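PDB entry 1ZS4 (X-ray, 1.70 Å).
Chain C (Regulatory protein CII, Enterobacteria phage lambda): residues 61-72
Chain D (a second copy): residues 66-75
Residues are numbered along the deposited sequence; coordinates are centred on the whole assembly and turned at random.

Chain C (61-72) WGVVDDDMARLA
Chain D 66-75: DDMARLARQV

How are the two copies laid against each other? C:Gly62, with positive phi (57/-151), leads into extended C:Val63 (-121/120) and C:Val64 (-71/156), at the N-cap position right before helix 65-72. This helix crosses the chain D helix, which runs through D:Val75, at -55°, the axes approaching to 9.1 Å. The CA atoms of C:Val63 and D:Asp67 lie 7.3 Å apart, those of C:Ala72 and D:Val75 5.0 Å. Together the stretches bury 497 Å².

What satisfies the D:Arg70 guanidinium? Its extended side chain (chi1 to chi3 all t) reaches the loop before the chain C helix, where C:Val63 O accepts from both D:Arg70 NH2 (2.9 Å) and D:Arg70 NH1 (3.0 Å). D:Arg70 NH2 also makes a weak, salt-bridging hydrogen bond to C:Asp65 OD1 (3.2 Å; C:Asp65 chi1 m). Within chain D, D:Arg70 NH1 gives a 2.9 Å salt-bridging hydrogen bond to D:Asp67 OD1; D:Asp67 lies three residues earlier, so the pairing spans about one helical turn. C:Met68 CB covers one guanidinium face, 3.8 Å from D:Arg70 NH2.

What do the waters complete? Water 1 accepts from C:Val63 N (3.0 Å) and donates to D:Asp67 OD2 (2.6 Å; D:Asp67 chi1 m). Water 2 accepts from D:Arg70 NE (2.8 Å) and from D:Gln74 NE2 (2.9 Å; D:Gln74 m, t), and donates to C:Asp65 OD1 (3.2 Å).

What fills the apolar centre? Buried C:Met68 (t, p, p) is a knob among D:Asp67, D:Arg70, D:Leu71 and D:Gln74; its flexible thioether places SD 3.8 Å from D:Leu71 CB and CE 3.9 Å from D:Asp67 CB. D:Leu71 (t, p) sends CD1 to C:Ala72 CA (3.6 Å) and C:Leu71 CB (4.0 Å). Small C:Ala72 suits the close backbones, its CB lying 3.7 Å from D:Gln74 CB and 4.2 Å from D:Val75 CG2 (D:Val75 chi1 t).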

# COMPACT_ATOMS: atom_id res chain seq x y z
N TRP C 61 -4.71 17.09 -9.45
CA TRP C 61 -5.24 16.70 -10.76
C TRP C 61 -6.29 15.59 -10.70
O TRP C 61 -6.86 15.21 -11.73
CB TRP C 61 -4.09 16.30 -11.69
CG TRP C 61 -3.57 17.45 -12.51
CD1 TRP C 61 -3.69 17.61 -13.86
CD2 TRP C 61 -2.87 18.61 -12.03
NE1 TRP C 61 -3.12 18.80 -14.26
CE2 TRP C 61 -2.61 19.43 -13.16
CE3 TRP C 61 -2.45 19.04 -10.77
CZ2 TRP C 61 -1.93 20.66 -13.05
CZ3 TRP C 61 -1.78 20.26 -10.67
CH2 TRP C 61 -1.53 21.05 -11.80
N GLY C 62 -6.53 15.06 -9.50
CA GLY C 62 -7.55 14.04 -9.33
C GLY C 62 -7.39 12.80 -10.18
O GLY C 62 -6.28 12.43 -10.54
N VAL C 63 -8.51 12.15 -10.49
CA VAL C 63 -8.52 10.92 -11.27
C VAL C 63 -9.33 11.09 -12.56
O VAL C 63 -10.52 11.37 -12.50
CB VAL C 63 -9.13 9.76 -10.44
CG1 VAL C 63 -9.00 8.45 -11.19
CG2 VAL C 63 -8.43 9.67 -9.07
N VAL C 64 -8.69 10.91 -13.71
CA VAL C 64 -9.40 11.04 -14.99
C VAL C 64 -10.36 9.86 -15.17
O VAL C 64 -10.15 8.79 -14.60
CB VAL C 64 -8.42 11.10 -16.18
CG1 VAL C 64 -7.54 12.35 -16.07
CG2 VAL C 64 -7.55 9.85 -16.22
N ASP C 65 -11.40 10.06 -15.98
CA ASP C 65 -12.40 9.00 -16.20
C ASP C 65 -11.85 7.61 -16.50
O ASP C 65 -12.27 6.63 -15.89
CB ASP C 65 -13.35 9.39 -17.35
CG ASP C 65 -14.20 10.60 -17.04
OD1 ASP C 65 -14.47 10.88 -15.84
OD2 ASP C 65 -14.61 11.27 -18.01
N ASP C 66 -10.92 7.51 -17.45
CA ASP C 66 -10.34 6.21 -17.81
C ASP C 66 -9.78 5.51 -16.58
O ASP C 66 -10.02 4.32 -16.36
CB ASP C 66 -9.19 6.35 -18.81
CG ASP C 66 -9.67 6.62 -20.22
OD1 ASP C 66 -10.65 5.98 -20.66
OD2 ASP C 66 -9.04 7.47 -20.91
N ASP C 67 -9.01 6.25 -15.80
CA ASP C 67 -8.40 5.72 -14.59
C ASP C 67 -9.43 5.32 -13.53
O ASP C 67 -9.27 4.29 -12.86
CB ASP C 67 -7.42 6.76 -14.01
CG ASP C 67 -6.21 6.97 -14.90
OD1 ASP C 67 -5.47 7.95 -14.68
OD2 ASP C 67 -5.98 6.14 -15.82
N MET C 68 -10.46 6.14 -13.37
CA MET C 68 -11.51 5.87 -12.39
C MET C 68 -12.28 4.60 -12.76
O MET C 68 -12.63 3.80 -11.89
CB MET C 68 -12.49 7.04 -12.28
CG MET C 68 -13.59 6.86 -11.21
SD MET C 68 -13.02 6.37 -9.55
CE MET C 68 -12.38 7.93 -8.95
N ALA C 69 -12.53 4.41 -14.05
CA ALA C 69 -13.26 3.22 -14.49
C ALA C 69 -12.43 1.98 -14.19
O ALA C 69 -12.97 0.94 -13.79
CB ALA C 69 -13.56 3.30 -15.99
N ARG C 70 -11.12 2.09 -14.38
CA ARG C 70 -10.20 0.98 -14.15
C ARG C 70 -10.17 0.64 -12.67
O ARG C 70 -10.18 -0.53 -12.31
CB ARG C 70 -8.81 1.38 -14.64
CG ARG C 70 -7.72 0.34 -14.45
CD ARG C 70 -6.54 0.77 -15.32
NE ARG C 70 -6.98 0.85 -16.71
CZ ARG C 70 -6.42 1.62 -17.64
NH1 ARG C 70 -5.40 2.40 -17.34
NH2 ARG C 70 -6.91 1.60 -18.88
N LEU C 71 -10.13 1.66 -11.82
CA LEU C 71 -10.12 1.43 -10.37
C LEU C 71 -11.45 0.80 -9.96
O LEU C 71 -11.48 -0.13 -9.17
CB LEU C 71 -9.95 2.76 -9.63
CG LEU C 71 -8.57 3.42 -9.66
CD1 LEU C 71 -8.67 4.84 -9.13
CD2 LEU C 71 -7.63 2.61 -8.79
N ALA C 72 -12.55 1.31 -10.50
CA ALA C 72 -13.85 0.77 -10.13
C ALA C 72 -13.97 -0.70 -10.50
O ALA C 72 -14.55 -1.49 -9.75
CB ALA C 72 -14.97 1.58 -10.80
N ASP D 66 -13.02 13.78 -2.35
CA ASP D 66 -14.20 13.65 -3.19
C ASP D 66 -14.27 12.48 -4.16
O ASP D 66 -15.35 11.97 -4.44
CB ASP D 66 -14.46 14.95 -3.96
CG ASP D 66 -14.78 16.11 -3.05
OD1 ASP D 66 -15.51 15.90 -2.05
OD2 ASP D 66 -14.31 17.24 -3.33
N ASP D 67 -13.13 12.05 -4.68
CA ASP D 67 -13.16 10.94 -5.62
C ASP D 67 -13.62 9.61 -5.03
O ASP D 67 -13.97 8.71 -5.79
CB ASP D 67 -11.81 10.78 -6.31
CG ASP D 67 -11.57 11.84 -7.36
OD1 ASP D 67 -12.56 12.31 -7.96
OD2 ASP D 67 -10.40 12.19 -7.61
N MET D 68 -13.64 9.50 -3.70
CA MET D 68 -14.09 8.25 -3.07
C MET D 68 -15.58 8.00 -3.33
O MET D 68 -15.98 6.85 -3.55
CB MET D 68 -13.84 8.25 -1.56
CG MET D 68 -12.47 7.72 -1.15
SD MET D 68 -12.11 6.11 -1.87
CE MET D 68 -13.66 5.26 -1.58
N ALA D 69 -16.38 9.06 -3.29
CA ALA D 69 -17.82 8.94 -3.54
C ALA D 69 -18.04 8.44 -4.96
O ALA D 69 -18.91 7.62 -5.23
CB ALA D 69 -18.49 10.30 -3.36
N ARG D 70 -17.24 8.99 -5.86
CA ARG D 70 -17.29 8.65 -7.27
C ARG D 70 -16.95 7.16 -7.45
O ARG D 70 -17.66 6.42 -8.13
CB ARG D 70 -16.28 9.53 -7.97
CG ARG D 70 -16.37 9.61 -9.45
CD ARG D 70 -15.41 10.71 -9.86
NE ARG D 70 -14.90 10.53 -11.20
CZ ARG D 70 -13.68 10.89 -11.57
NH1 ARG D 70 -12.85 11.44 -10.69
NH2 ARG D 70 -13.29 10.71 -12.83
N LEU D 71 -15.86 6.72 -6.82
CA LEU D 71 -15.44 5.33 -6.91
C LEU D 71 -16.51 4.39 -6.35
O LEU D 71 -16.85 3.39 -6.97
CB LEU D 71 -14.11 5.11 -6.17
CG LEU D 71 -13.60 3.67 -6.13
CD1 LEU D 71 -13.35 3.17 -7.54
CD2 LEU D 71 -12.29 3.64 -5.31
N ALA D 72 -17.05 4.71 -5.17
CA ALA D 72 -18.05 3.84 -4.56
C ALA D 72 -19.27 3.72 -5.47
O ALA D 72 -19.81 2.63 -5.67
CB ALA D 72 -18.47 4.40 -3.21
N ARG D 73 -19.69 4.85 -6.02
CA ARG D 73 -20.84 4.87 -6.91
C ARG D 73 -20.63 3.95 -8.12
O ARG D 73 -21.50 3.14 -8.44
CB ARG D 73 -21.08 6.31 -7.38
CG ARG D 73 -22.41 6.55 -8.02
CD ARG D 73 -22.73 8.02 -7.92
NE ARG D 73 -21.71 8.84 -8.57
CZ ARG D 73 -21.17 9.93 -8.03
NH1 ARG D 73 -21.55 10.33 -6.82
NH2 ARG D 73 -20.26 10.63 -8.70
N GLN D 74 -19.47 4.07 -8.78
CA GLN D 74 -19.18 3.24 -9.94
C GLN D 74 -18.99 1.77 -9.58
O GLN D 74 -19.32 0.90 -10.37
CB GLN D 74 -17.97 3.79 -10.68
CG GLN D 74 -18.27 5.14 -11.33
CD GLN D 74 -17.12 5.71 -12.13
OE1 GLN D 74 -16.51 4.96 -12.92
NE2 GLN D 74 -16.84 6.92 -11.98
N VAL D 75 -18.46 1.49 -8.39
CA VAL D 75 -18.30 0.09 -7.99
C VAL D 75 -19.69 -0.51 -7.80
O VAL D 75 -19.99 -1.60 -8.31
CB VAL D 75 -17.51 -0.04 -6.66
CG1 VAL D 75 -17.62 -1.45 -6.11
CG2 VAL D 75 -16.05 0.27 -6.93
O HOH W 1 -10.82 13.83 -9.58
O HOH W 2 -15.72 9.14 -13.48